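Local coordinates for possible prolidase (Bifidobacterium longum NCC2705, PDB 2P9B), which probably acts as a hydrolase of non-peptide carbon–nitrogen bonds built on the TIM-barrel fold of the amidohydrolase family, at residues I159-A167 with N194-A205; G72-F81 with G128-V138. One frame throughout, in Å; residues are numbered along the deposited sequence.

Contact 1: I159-A167 with N194-A205; sequences ILASGPLMA and NLKAGVNAIKIA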
ATOM      1  N   ILE A 159      -8.054   1.960   7.020  1.00 10.56           N
ATOM      2  CA  ILE A 159      -7.957   2.766   5.810  1.00 10.66           C
ATOM      3  C   ILE A 159      -7.482   4.207   5.943  1.00  9.94           C
ATOM      4  O   ILE A 159      -7.947   4.951   6.811  1.00 12.48           O
ATOM      5  CB  ILE A 159      -9.339   2.834   5.082  1.00 10.10           C
ATOM      6  CG1 ILE A 159      -9.820   1.430   4.714  1.00 10.15           C
ATOM      7  CG2 ILE A 159      -9.236   3.708   3.829  1.00 13.22           C
ATOM      8  CD1 ILE A 159     -11.229   1.416   4.110  1.00 12.58           C
ATOM      9  N   LEU A 160      -6.528   4.583   5.095  1.00 10.67           N
ATOM     10  CA  LEU A 160      -6.081   5.969   5.025  1.00 10.08           C
ATOM     11  C   LEU A 160      -6.752   6.405   3.728  1.00 11.68           C
ATOM     12  O   LEU A 160      -6.359   5.970   2.645  1.00 11.69           O
ATOM     13  CB  LEU A 160      -4.565   6.085   4.898  1.00 11.34           C
ATOM     14  CG  LEU A 160      -3.782   6.106   6.209  1.00 12.14           C
ATOM     15  CD1 LEU A 160      -3.771   4.722   6.841  1.00 15.74           C
ATOM     16  CD2 LEU A 160      -2.368   6.581   5.922  1.00 13.96           C
ATOM     17  N   ALA A 161      -7.780   7.240   3.847  1.00 10.65           N
ATOM     18  CA  ALA A 161      -8.539   7.715   2.691  1.00 10.85           C
ATOM     19  C   ALA A 161      -8.040   9.067   2.201  1.00 10.15           C
ATOM     20  O   ALA A 161      -7.891  10.000   2.978  1.00 11.67           O
ATOM     21  CB  ALA A 161     -10.024   7.810   3.053  1.00 10.19           C
ATOM     22  N   SER A 162      -7.807   9.160   0.896  1.00 10.19           N
ATOM     23  CA  SER A 162      -7.297  10.379   0.288  1.00  9.94           C
ATOM     24  C   SER A 162      -8.358  11.326  -0.248  1.00 10.96           C
ATOM     25  O   SER A 162      -8.071  12.498  -0.490  1.00 12.24           O
ATOM     26  CB  SER A 162      -6.394  10.012  -0.884  1.00 10.48           C
ATOM     27  OG  SER A 162      -7.185   9.470  -1.933  1.00 13.05           O
ATOM     28  N   GLY A 163      -9.576  10.834  -0.439  1.00 11.44           N
ATOM     29  CA  GLY A 163     -10.584  11.688  -1.041  1.00 11.73           C
ATOM     30  C   GLY A 163     -10.153  11.806  -2.497  1.00 13.50           C
ATOM     31  O   GLY A 163      -9.283  11.046  -2.935  1.00 12.32           O
ATOM     32  N   PRO A 164     -10.726  12.726  -3.284  1.00 13.27           N
ATOM     33  CA  PRO A 164     -10.286  12.815  -4.683  1.00 13.71           C
ATOM     34  C   PRO A 164      -8.851  13.313  -4.822  1.00 13.62           C
ATOM     35  O   PRO A 164      -8.389  14.130  -4.030  1.00 13.68           O
ATOM     36  CB  PRO A 164     -11.304  13.770  -5.314  1.00 16.78           C
ATOM     37  CG  PRO A 164     -11.835  14.554  -4.149  1.00 18.56           C
ATOM     38  CD  PRO A 164     -11.923  13.548  -3.046  1.00 15.05           C
ATOM     39  N   LEU A 165      -8.135  12.818  -5.824  1.00 14.72           N
ATOM     40  CA  LEU A 165      -6.762  13.270  -5.994  1.00 15.33           C
ATOM     41  C   LEU A 165      -6.786  14.663  -6.598  1.00 15.18           C
ATOM     42  O   LEU A 165      -7.786  15.080  -7.184  1.00 16.17           O
ATOM     43  CB  LEU A 165      -5.966  12.301  -6.877  1.00 18.25           C
ATOM     44  CG  LEU A 165      -6.330  12.119  -8.349  1.00 18.59           C
ATOM     45  CD1 LEU A 165      -5.802  13.284  -9.173  1.00 19.07           C
ATOM     46  CD2 LEU A 165      -5.718  10.816  -8.840  1.00 21.43           C
HETATM   47  N   MSE A 166      -5.688  15.389  -6.435  1.00 15.94           N
HETATM   48  CA  MSE A 166      -5.590  16.739  -6.966  1.00 17.54           C
HETATM   49  C   MSE A 166      -4.677  16.742  -8.176  1.00 16.86           C
HETATM   50  O   MSE A 166      -3.594  16.159  -8.147  1.00 15.36           O
HETATM   51  CB  MSE A 166      -5.035  17.677  -5.902  1.00 23.89           C
HETATM   52  CG  MSE A 166      -5.812  17.618  -4.599  1.00 32.79           C
HETATM   53 SE   MSE A 166      -4.960  18.578  -3.179  1.00 33.27          SE
HETATM   54  CE  MSE A 166      -5.230  20.384  -3.903  1.00 35.96           C
ATOM     55  N   ALA A 167      -5.115  17.399  -9.243  1.00 15.90           N
ATOM     56  CA  ALA A 167      -4.307  17.437 -10.451  1.00 17.41           C
ATOM     57  C   ALA A 167      -4.840  18.411 -11.477  1.00 18.66           C
ATOM     58  O   ALA A 167      -5.954  18.919 -11.361  1.00 17.85           O
ATOM     59  CB  ALA A 167      -4.244  16.054 -11.068  1.00 19.92           C
ATOM     60  N   ASN A 194     -10.422  18.976   1.089  1.00 15.09           N
ATOM     61  CA  ASN A 194     -10.267  17.560   1.385  1.00 14.48           C
ATOM     62  C   ASN A 194     -10.114  17.331   2.879  1.00 12.82           C
ATOM     63  O   ASN A 194     -10.738  16.437   3.437  1.00 13.27           O
ATOM     64  CB  ASN A 194      -9.055  16.982   0.654  1.00 15.32           C
ATOM     65  CG  ASN A 194      -9.430  16.311  -0.652  1.00 17.72           C
ATOM     66  OD1 ASN A 194     -10.598  16.286  -1.033  1.00 20.33           O
ATOM     67  ND2 ASN A 194      -8.438  15.758  -1.340  1.00 16.50           N
ATOM     68  N   LEU A 195      -9.286  18.144   3.523  1.00 12.52           N
ATOM     69  CA  LEU A 195      -9.068  18.015   4.959  1.00 11.61           C
ATOM     70  C   LEU A 195     -10.376  18.236   5.720  1.00 12.01           C
ATOM     71  O   LEU A 195     -10.712  17.477   6.633  1.00 13.22           O
ATOM     72  CB  LEU A 195      -8.006  19.021   5.417  1.00 12.59           C
ATOM     73  CG  LEU A 195      -6.597  18.783   4.860  1.00 13.17           C
ATOM     74  CD1 LEU A 195      -5.699  19.969   5.180  1.00 14.09           C
ATOM     75  CD2 LEU A 195      -6.028  17.502   5.456  1.00 15.13           C
ATOM     76  N   LYS A 196     -11.112  19.277   5.343  1.00 12.20           N
ATOM     77  CA  LYS A 196     -12.383  19.581   5.990  1.00 13.69           C
ATOM     78  C   LYS A 196     -13.343  18.398   5.844  1.00 13.37           C
ATOM     79  O   LYS A 196     -14.143  18.118   6.739  1.00 13.42           O
ATOM     80  CB  LYS A 196     -12.994  20.848   5.373  1.00 13.84           C
ATOM     81  CG  LYS A 196     -14.369  21.235   5.931  1.00 15.02           C
ATOM     82  CD  LYS A 196     -14.341  21.425   7.448  1.00 17.95           C
ATOM     83  CE  LYS A 196     -15.748  21.670   7.990  1.00 19.55           C
ATOM     84  NZ  LYS A 196     -15.837  21.478   9.460  1.00 18.32           N
ATOM     85  N   ALA A 197     -13.244  17.699   4.714  1.00 13.08           N
ATOM     86  CA  ALA A 197     -14.097  16.549   4.437  1.00 14.10           C
ATOM     87  C   ALA A 197     -13.707  15.308   5.234  1.00 14.59           C
ATOM     88  O   ALA A 197     -14.432  14.311   5.229  1.00 17.59           O
ATOM     89  CB  ALA A 197     -14.082  16.237   2.951  1.00 14.65           C
ATOM     90  N   GLY A 198     -12.553  15.360   5.896  1.00 13.32           N
ATOM     91  CA  GLY A 198     -12.122  14.244   6.722  1.00 12.73           C
ATOM     92  C   GLY A 198     -11.073  13.273   6.203  1.00 12.33           C
ATOM     93  O   GLY A 198     -10.857  12.226   6.815  1.00 14.57           O
ATOM     94  N   VAL A 199     -10.408  13.592   5.100  1.00 12.91           N
ATOM     95  CA  VAL A 199      -9.400  12.664   4.591  1.00 12.01           C
ATOM     96  C   VAL A 199      -8.222  12.541   5.557  1.00 11.82           C
ATOM     97  O   VAL A 199      -7.987  13.431   6.376  1.00 13.58           O
ATOM     98  CB  VAL A 199      -8.855  13.109   3.210  1.00  9.97           C
ATOM     99  CG1 VAL A 199     -10.007  13.358   2.253  1.00 12.38           C
ATOM    100  CG2 VAL A 199      -7.985  14.354   3.352  1.00 12.33           C
ATOM    101  N   ASN A 200      -7.508  11.420   5.489  1.00 11.44           N
ATOM    102  CA  ASN A 200      -6.320  11.247   6.316  1.00 12.34           C
ATOM    103  C   ASN A 200      -5.158  10.790   5.435  1.00 11.60           C
ATOM    104  O   ASN A 200      -4.270  10.055   5.857  1.00 13.89           O
ATOM    105  CB  ASN A 200      -6.573  10.308   7.515  1.00 13.64           C
ATOM    106  CG  ASN A 200      -6.948   8.901   7.121  1.00 12.69           C
ATOM    107  OD1 ASN A 200      -7.682   8.678   6.160  1.00 13.72           O
ATOM    108  ND2 ASN A 200      -6.470   7.929   7.898  1.00 15.47           N
ATOM    109  N   ALA A 201      -5.193  11.276   4.194  1.00 11.17           N
ATOM    110  CA  ALA A 201      -4.169  11.041   3.179  1.00 11.04           C
ATOM    111  C   ALA A 201      -4.457  12.013   2.031  1.00 11.56           C
ATOM    112  O   ALA A 201      -5.596  12.432   1.843  1.00 11.36           O
ATOM    113  CB  ALA A 201      -4.219   9.589   2.675  1.00 11.40           C
ATOM    114  N   ILE A 202      -3.417  12.402   1.295  1.00 11.30           N
ATOM    115  CA  ILE A 202      -3.582  13.301   0.154  1.00 11.52           C
ATOM    116  C   ILE A 202      -2.819  12.723  -1.031  1.00 11.32           C
ATOM    117  O   ILE A 202      -1.726  12.176  -0.860  1.00 13.95           O
ATOM    118  CB  ILE A 202      -3.023  14.716   0.445  1.00 12.31           C
ATOM    119  CG1 ILE A 202      -3.893  15.429   1.486  1.00 13.51           C
ATOM    120  CG2 ILE A 202      -2.988  15.537  -0.840  1.00 11.50           C
ATOM    121  CD1 ILE A 202      -5.306  15.742   1.010  1.00 14.51           C
ATOM    122  N   LYS A 203      -3.401  12.834  -2.221  1.00 11.93           N
ATOM    123  CA  LYS A 203      -2.765  12.352  -3.442  1.00 12.98           C
ATOM    124  C   LYS A 203      -2.707  13.479  -4.473  1.00 12.58           C
ATOM    125  O   LYS A 203      -3.722  14.114  -4.769  1.00 13.90           O
ATOM    126  CB  LYS A 203      -3.547  11.176  -4.035  1.00 14.71           C
ATOM    127  CG  LYS A 203      -3.059  10.732  -5.409  1.00 18.21           C
ATOM    128  CD  LYS A 203      -1.606  10.275  -5.359  1.00 19.87           C
ATOM    129  CE  LYS A 203      -1.232   9.531  -6.633  1.00 23.30           C
ATOM    130  NZ  LYS A 203       0.028   8.763  -6.457  1.00 24.47           N
ATOM    131  N   ILE A 204      -1.511  13.724  -4.998  1.00 13.77           N
ATOM    132  CA  ILE A 204      -1.293  14.752  -6.011  1.00 13.32           C
ATOM    133  C   ILE A 204      -0.752  14.069  -7.264  1.00 12.77           C
ATOM    134  O   ILE A 204       0.044  13.135  -7.165  1.00 15.05           O
ATOM    135  CB  ILE A 204      -0.216  15.780  -5.573  1.00 13.64           C
ATOM    136  CG1 ILE A 204      -0.581  16.413  -4.230  1.00 15.91           C
ATOM    137  CG2 ILE A 204      -0.073  16.867  -6.629  1.00 15.34           C
ATOM    138  CD1 ILE A 204       0.553  17.236  -3.633  1.00 18.03           C
ATOM    139  N   ALA A 205      -1.189  14.524  -8.433  1.00 13.35           N
ATOM    140  CA  ALA A 205      -0.679  13.992  -9.690  1.00 14.61           C
ATOM    141  C   ALA A 205       0.361  15.026 -10.132  1.00 14.82           C
ATOM    142  O   ALA A 205       0.011  16.086 -10.646  1.00 16.66           O
ATOM    143  CB  ALA A 205      -1.798  13.881 -10.721  1.00 15.79           C
TER
HETATM  144  O   HOH W   1      -6.182  13.724  -2.216  1.00 14.14           O
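The carboxamide of N200 meets the backbone of 159-161. OD1 takes the amide N of A161 at 2.7 Å, tilted 30° from the carbonyl plane, and a bond from R146. ND2 makes a weak bond to I159 O (3.5 Å). A first torsion of 62° sets CG between N and the carbonyl carbon for this, while N200 N closes onto A161 O at 2.9 Å.

N194, late in helix 184-196, sends ND2 to P164 O (3.1 Å), almost exactly in the amide plane; its side chain and the P164 ring run past each other in opposite directions, OD1 beside CD and bonded to the Y140 hydroxyl. A water donates to P164 O and S162 O and accepts from K203 N. With an alanine in place of N194, P164 O would probably keep the water alone among these partners and the Y140 hydroxyl would lose its mate.

K203 O receives M166 N and M166 O receives A205 N, each at 2.9 Å. The K203 chain bends at its second torsion (61°); its CG lies against L165 CB at 3.6 Å, and NZ forms a salt bridge with E265. A167 CB and A205 CB press to 3.3 Å, unusually tight. From strand 158-160 the chain runs through the short strands 166-167 and 177-178 and helix 184-196 to strand 202-205, a beta-alpha step of the TIM barrel whose lysine may lie beside an amidohydrolase metal site.

Contact 2: G72-F81 with G128-V138; sequences GLINAHTHLF and GVTTIRTLGDV
L135 lays its CD1 methyl over the imidazole of H77, 3.6 Å from the ring centroid and 13° off the normal, a CH-pi contact in which the two side chains cross at about a right angle. The same methyl sits 3.4 Å above the plane of the R133 guanidinium, toward its rim, so one leucine branch packs against two flat groups. Its backbone joins the strand pairing too, L135 N donating to T78 O at 3.0 Å.

A bend at the third torsion (59°) brings the R133 guanidinium to the carbonyl of A76, at the corner of the neighbouring segment. NE at 2.7 Å and NH2 at 3.0 Å both grip A76 O side-on, close to the guanidinium plane, which fixes the rotation of the group. NH2 also reaches E265 in a salt bridge and NH1 bonds T263; the buried charge is probably offset in part by E265, which K203 also engages.

At the other end, L73 is gripped through its backbone: L73 N meets G128 O and T130 N meets L73 O, both at 2.9 Å. Its side chain lies on the V129 face. Between L73 and I74 the register slips by one, a beta bulge at which T131 N is left buried with no partner in the model. A second bulge follows N75, whose OD1 accepts from H77 N, an Asx turn.

Beyond it, H79 ND1 donates to G136 O (2.9 Å), while H77 NE2 and H79 NE2 share a water. A His-X-His pair at the C-terminal end of the first barrel strand, here H77 and H79, is a hallmark of the amidohydrolases; together with D345 the pair may form a metal site, with no metal modelled.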
ATOM      1  N   GLY A  72      -0.137  -8.563   9.065  1.00  9.49           N
ATOM      2  CA  GLY A  72      -0.984  -8.432   7.891  1.00 10.01           C
ATOM      3  C   GLY A  72      -0.268  -7.623   6.826  1.00 10.08           C
ATOM      4  O   GLY A  72       0.553  -6.755   7.145  1.00 11.17           O
ATOM      5  N   LEU A  73      -0.548  -7.905   5.556  1.00  9.42           N
ATOM      6  CA  LEU A  73       0.087  -7.134   4.489  1.00  9.82           C
ATOM      7  C   LEU A  73      -0.510  -5.735   4.477  1.00 10.93           C
ATOM      8  O   LEU A  73      -1.610  -5.518   4.964  1.00 11.79           O
ATOM      9  CB  LEU A  73      -0.139  -7.794   3.121  1.00 10.44           C
ATOM     10  CG  LEU A  73       0.554  -9.140   2.870  1.00 10.50           C
ATOM     11  CD1 LEU A  73       0.149  -9.687   1.508  1.00 11.47           C
ATOM     12  CD2 LEU A  73       2.073  -8.944   2.938  1.00 12.17           C
ATOM     13  N   ILE A  74       0.242  -4.784   3.935  1.00  9.48           N
ATOM     14  CA  ILE A  74      -0.219  -3.404   3.831  1.00  9.25           C
ATOM     15  C   ILE A  74      -0.014  -2.981   2.387  1.00 10.18           C
ATOM     16  O   ILE A  74       1.027  -3.275   1.800  1.00 10.47           O
ATOM     17  CB  ILE A  74       0.604  -2.472   4.767  1.00  8.36           C
ATOM     18  CG1 ILE A  74       0.396  -2.906   6.222  1.00  9.17           C
ATOM     19  CG2 ILE A  74       0.185  -1.014   4.567  1.00  9.50           C
ATOM     20  CD1 ILE A  74       1.158  -2.079   7.245  1.00 10.28           C
ATOM     21  N   ASN A  75      -1.010  -2.316   1.804  1.00 10.31           N
ATOM     22  CA  ASN A  75      -0.891  -1.843   0.426  1.00  9.03           C
ATOM     23  C   ASN A  75      -0.983  -0.323   0.477  1.00  9.60           C
ATOM     24  O   ASN A  75      -2.028   0.231   0.799  1.00 10.55           O
ATOM     25  CB  ASN A  75      -2.010  -2.408  -0.455  1.00  8.39           C
ATOM     26  CG  ASN A  75      -1.761  -2.151  -1.933  1.00  8.24           C
ATOM     27  OD1 ASN A  75      -1.274  -1.087  -2.309  1.00 10.73           O
ATOM     28  ND2 ASN A  75      -2.093  -3.126  -2.773  1.00  9.59           N
ATOM     29  N   ALA A  76       0.120   0.354   0.169  1.00  9.81           N
ATOM     30  CA  ALA A  76       0.155   1.815   0.243  1.00  9.82           C
ATOM     31  C   ALA A  76      -0.412   2.573  -0.945  1.00 10.25           C
ATOM     32  O   ALA A  76      -0.369   3.804  -0.973  1.00 11.20           O
ATOM     33  CB  ALA A  76       1.588   2.278   0.503  1.00 10.76           C
ATOM     34  N   HIS A  77      -0.947   1.861  -1.928  1.00 10.53           N
ATOM     35  CA  HIS A  77      -1.493   2.547  -3.092  1.00 12.18           C
ATOM     36  C   HIS A  77      -2.654   1.763  -3.692  1.00 10.71           C
ATOM     37  O   HIS A  77      -2.452   0.843  -4.477  1.00 12.99           O
ATOM     38  CB  HIS A  77      -0.384   2.754  -4.130  1.00 12.59           C
ATOM     39  CG  HIS A  77      -0.767   3.669  -5.248  1.00 15.94           C
ATOM     40  ND1 HIS A  77       0.163   4.350  -6.005  1.00 20.01           N
ATOM     41  CD2 HIS A  77      -1.979   4.018  -5.740  1.00 14.52           C
ATOM     42  CE1 HIS A  77      -0.460   5.080  -6.912  1.00 18.04           C
ATOM     43  NE2 HIS A  77      -1.760   4.897  -6.773  1.00 18.15           N
ATOM     44  N   THR A  78      -3.870   2.141  -3.307  1.00 11.75           N
ATOM     45  CA  THR A  78      -5.072   1.468  -3.784  1.00 10.14           C
ATOM     46  C   THR A  78      -6.164   2.439  -4.236  1.00 11.08           C
ATOM     47  O   THR A  78      -6.066   3.647  -4.029  1.00 12.96           O
ATOM     48  CB  THR A  78      -5.677   0.574  -2.671  1.00  9.88           C
ATOM     49  OG1 THR A  78      -6.085   1.392  -1.560  1.00 11.69           O
ATOM     50  CG2 THR A  78      -4.639  -0.440  -2.175  1.00 11.39           C
ATOM     51  N   HIS A  79      -7.188   1.879  -4.875  1.00 12.37           N
ATOM     52  CA  HIS A  79      -8.377   2.601  -5.329  1.00 12.02           C
ATOM     53  C   HIS A  79      -9.494   1.610  -5.035  1.00 13.30           C
ATOM     54  O   HIS A  79      -9.324   0.418  -5.268  1.00 15.78           O
ATOM     55  CB  HIS A  79      -8.335   2.879  -6.835  1.00 14.35           C
ATOM     56  CG  HIS A  79      -7.246   3.818  -7.249  1.00 16.31           C
ATOM     57  ND1 HIS A  79      -7.309   5.177  -7.024  1.00 17.78           N
ATOM     58  CD2 HIS A  79      -6.055   3.590  -7.850  1.00 17.56           C
ATOM     59  CE1 HIS A  79      -6.202   5.745  -7.469  1.00 18.39           C
ATOM     60  NE2 HIS A  79      -5.425   4.804  -7.974  1.00 18.74           N
ATOM     61  N   LEU A  80     -10.629   2.082  -4.533  1.00 12.96           N
ATOM     62  CA  LEU A  80     -11.717   1.168  -4.225  1.00 13.86           C
ATOM     63  C   LEU A  80     -12.837   1.193  -5.263  1.00 16.33           C
ATOM     64  O   LEU A  80     -13.974   0.813  -4.984  1.00 15.20           O
ATOM     65  CB  LEU A  80     -12.256   1.452  -2.817  1.00 13.95           C
ATOM     66  CG  LEU A  80     -11.212   1.276  -1.695  1.00 12.19           C
ATOM     67  CD1 LEU A  80     -11.866   1.538  -0.344  1.00 13.33           C
ATOM     68  CD2 LEU A  80     -10.614  -0.127  -1.731  1.00 13.68           C
ATOM     69  N   PHE A  81     -12.489   1.624  -6.471  1.00 20.62           N
ATOM     70  CA  PHE A  81     -13.420   1.683  -7.591  1.00 25.06           C
ATOM     71  C   PHE A  81     -12.592   1.375  -8.838  1.00 28.28           C
ATOM     72  O   PHE A  81     -11.383   1.616  -8.855  1.00 29.53           O
ATOM     73  CB  PHE A  81     -14.044   3.078  -7.690  1.00 26.34           C
ATOM     74  CG  PHE A  81     -13.095   4.136  -8.181  1.00 29.35           C
ATOM     75  CD1 PHE A  81     -13.086   4.510  -9.522  1.00 29.96           C
ATOM     76  CD2 PHE A  81     -12.197   4.747  -7.308  1.00 29.93           C
ATOM     77  CE1 PHE A  81     -12.197   5.478  -9.989  1.00 31.13           C
ATOM     78  CE2 PHE A  81     -11.303   5.715  -7.764  1.00 29.82           C
ATOM     79  CZ  PHE A  81     -11.304   6.083  -9.107  1.00 30.92           C
ATOM     80  N   GLY A 128      -5.588 -10.743   2.621  1.00 10.34           N
ATOM     81  CA  GLY A 128      -4.588 -10.627   3.672  1.00 10.31           C
ATOM     82  C   GLY A 128      -4.014  -9.243   3.948  1.00 10.40           C
ATOM     83  O   GLY A 128      -3.056  -9.116   4.715  1.00 11.20           O
ATOM     84  N   VAL A 129      -4.598  -8.211   3.343  1.00  9.09           N
ATOM     85  CA  VAL A 129      -4.150  -6.827   3.516  1.00  9.59           C
ATOM     86  C   VAL A 129      -4.975  -6.153   4.617  1.00  9.92           C
ATOM     87  O   VAL A 129      -6.163  -5.891   4.439  1.00 10.78           O
ATOM     88  CB  VAL A 129      -4.322  -6.043   2.209  1.00  9.25           C
ATOM     89  CG1 VAL A 129      -3.738  -4.652   2.353  1.00  9.72           C
ATOM     90  CG2 VAL A 129      -3.646  -6.794   1.076  1.00 10.73           C
ATOM     91  N   THR A 130      -4.336  -5.858   5.748  1.00 10.05           N
ATOM     92  CA  THR A 130      -5.030  -5.272   6.885  1.00  8.38           C
ATOM     93  C   THR A 130      -4.990  -3.751   6.999  1.00  8.55           C
ATOM     94  O   THR A 130      -5.697  -3.174   7.823  1.00  9.55           O
ATOM     95  CB  THR A 130      -4.524  -5.907   8.190  1.00  8.94           C
ATOM     96  OG1 THR A 130      -3.093  -5.896   8.204  1.00 11.03           O
ATOM     97  CG2 THR A 130      -5.003  -7.346   8.292  1.00 11.43           C
ATOM     98  N   THR A 131      -4.167  -3.106   6.180  1.00  7.23           N
ATOM     99  CA  THR A 131      -4.090  -1.655   6.164  1.00  8.79           C
ATOM    100  C   THR A 131      -3.890  -1.251   4.713  1.00  8.25           C
ATOM    101  O   THR A 131      -3.107  -1.874   3.998  1.00  9.12           O
ATOM    102  CB  THR A 131      -2.896  -1.109   6.987  1.00  9.34           C
ATOM    103  OG1 THR A 131      -3.014  -1.528   8.351  1.00 11.07           O
ATOM    104  CG2 THR A 131      -2.874   0.420   6.945  1.00 10.51           C
ATOM    105  N   ILE A 132      -4.615  -0.226   4.281  1.00  9.04           N
ATOM    106  CA  ILE A 132      -4.492   0.261   2.919  1.00  8.91           C
ATOM    107  C   ILE A 132      -4.557   1.773   2.914  1.00  9.93           C
ATOM    108  O   ILE A 132      -5.064   2.385   3.857  1.00 10.21           O
ATOM    109  CB  ILE A 132      -5.644  -0.247   1.984  1.00  8.99           C
ATOM    110  CG1 ILE A 132      -7.002   0.297   2.453  1.00 10.63           C
ATOM    111  CG2 ILE A 132      -5.653  -1.759   1.941  1.00 11.52           C
ATOM    112  CD1 ILE A 132      -8.159  -0.050   1.512  1.00 10.58           C
ATOM    113  N   ARG A 133      -4.007   2.371   1.864  1.00  9.00           N
ATOM    114  CA  ARG A 133      -4.092   3.809   1.680  1.00  8.79           C
ATOM    115  C   ARG A 133      -4.668   3.970   0.288  1.00  9.11           C
ATOM    116  O   ARG A 133      -4.153   3.383  -0.658  1.00  9.43           O
ATOM    117  CB  ARG A 133      -2.728   4.501   1.711  1.00  8.49           C
ATOM    118  CG  ARG A 133      -2.838   5.975   1.275  1.00  8.98           C
ATOM    119  CD  ARG A 133      -1.518   6.725   1.345  1.00 10.30           C
ATOM    120  NE  ARG A 133      -0.498   6.113   0.497  1.00 10.86           N
ATOM    121  CZ  ARG A 133       0.642   6.704   0.155  1.00 10.48           C
ATOM    122  NH1 ARG A 133       0.909   7.932   0.578  1.00 12.14           N
ATOM    123  NH2 ARG A 133       1.525   6.059  -0.601  1.00 11.34           N
ATOM    124  N   THR A 134      -5.755   4.721   0.158  1.00 10.23           N
ATOM    125  CA  THR A 134      -6.293   4.954  -1.175  1.00 10.41           C
ATOM    126  C   THR A 134      -5.606   6.226  -1.664  1.00 10.34           C
ATOM    127  O   THR A 134      -5.248   7.093  -0.862  1.00 11.39           O
ATOM    128  CB  THR A 134      -7.832   5.163  -1.172  1.00 10.15           C
ATOM    129  OG1 THR A 134      -8.178   6.311  -0.382  1.00 12.33           O
ATOM    130  CG2 THR A 134      -8.527   3.927  -0.630  1.00 11.14           C
ATOM    131  N   LEU A 135      -5.387   6.323  -2.970  1.00 10.25           N
ATOM    132  CA  LEU A 135      -4.760   7.502  -3.540  1.00 11.37           C
ATOM    133  C   LEU A 135      -5.557   7.980  -4.742  1.00 12.99           C
ATOM    134  O   LEU A 135      -5.068   7.982  -5.869  1.00 15.62           O
ATOM    135  CB  LEU A 135      -3.314   7.202  -3.952  1.00 12.99           C
ATOM    136  CG  LEU A 135      -2.376   6.972  -2.761  1.00 13.83           C
ATOM    137  CD1 LEU A 135      -0.989   6.557  -3.247  1.00 14.45           C
ATOM    138  CD2 LEU A 135      -2.319   8.254  -1.931  1.00 13.16           C
ATOM    139  N   GLY A 136      -6.794   8.379  -4.483  1.00 13.22           N
ATOM    140  CA  GLY A 136      -7.653   8.864  -5.543  1.00 13.72           C
ATOM    141  C   GLY A 136      -9.016   8.216  -5.469  1.00 12.82           C
ATOM    142  O   GLY A 136      -9.249   7.175  -6.085  1.00 16.20           O
ATOM    143  N   ASP A 137      -9.908   8.822  -4.692  1.00 12.01           N
ATOM    144  CA  ASP A 137     -11.271   8.319  -4.538  1.00 11.77           C
ATOM    145  C   ASP A 137     -12.158   9.143  -5.467  1.00 12.80           C
ATOM    146  O   ASP A 137     -11.701  10.118  -6.056  1.00 14.05           O
ATOM    147  CB  ASP A 137     -11.767   8.507  -3.096  1.00 10.56           C
ATOM    148  CG  ASP A 137     -10.831   7.895  -2.059  1.00 10.96           C
ATOM    149  OD1 ASP A 137     -10.143   6.916  -2.389  1.00 13.09           O
ATOM    150  OD2 ASP A 137     -10.797   8.383  -0.909  1.00 12.66           O
ATOM    151  N   VAL A 138     -13.421   8.756  -5.600  1.00 13.37           N
ATOM    152  CA  VAL A 138     -14.329   9.518  -6.452  1.00 15.24           C
ATOM    153  C   VAL A 138     -14.780  10.755  -5.682  1.00 16.22           C
ATOM    154  O   VAL A 138     -14.693  11.881  -6.174  1.00 18.34           O
ATOM    155  CB  VAL A 138     -15.563   8.682  -6.853  1.00 16.07           C
ATOM    156  CG1 VAL A 138     -16.555   9.549  -7.614  1.00 17.48           C
ATOM    157  CG2 VAL A 138     -15.131   7.503  -7.708  1.00 15.53           C
TER
HETATM  158  O   HOH W   2      -3.313   6.577  -8.298  1.00 27.96           O
HETATM  159  O   HOH W   3     -10.723   4.829  -3.940  1.00 16.93           O

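Strand 129-134 pairs with strand 68-78 in contact 2 and, on its other side, with strand 158-160 of contact 1. The two centres are 13 Å apart, yet the loops following the strands touch. S162 OG and G136 N are 2.8 Å apart, as are G163 N and D137 OD2, both probably hydrogen bonds, so the turn after strand 158-160 is tied to the loop after strand 129-134. K203 CG packs on L135 O at 3.4 Å. E265 joins the contacts by charge, pairing with K203 of one and R133 of the other, next to the possible metal site at H77, H79 and D345.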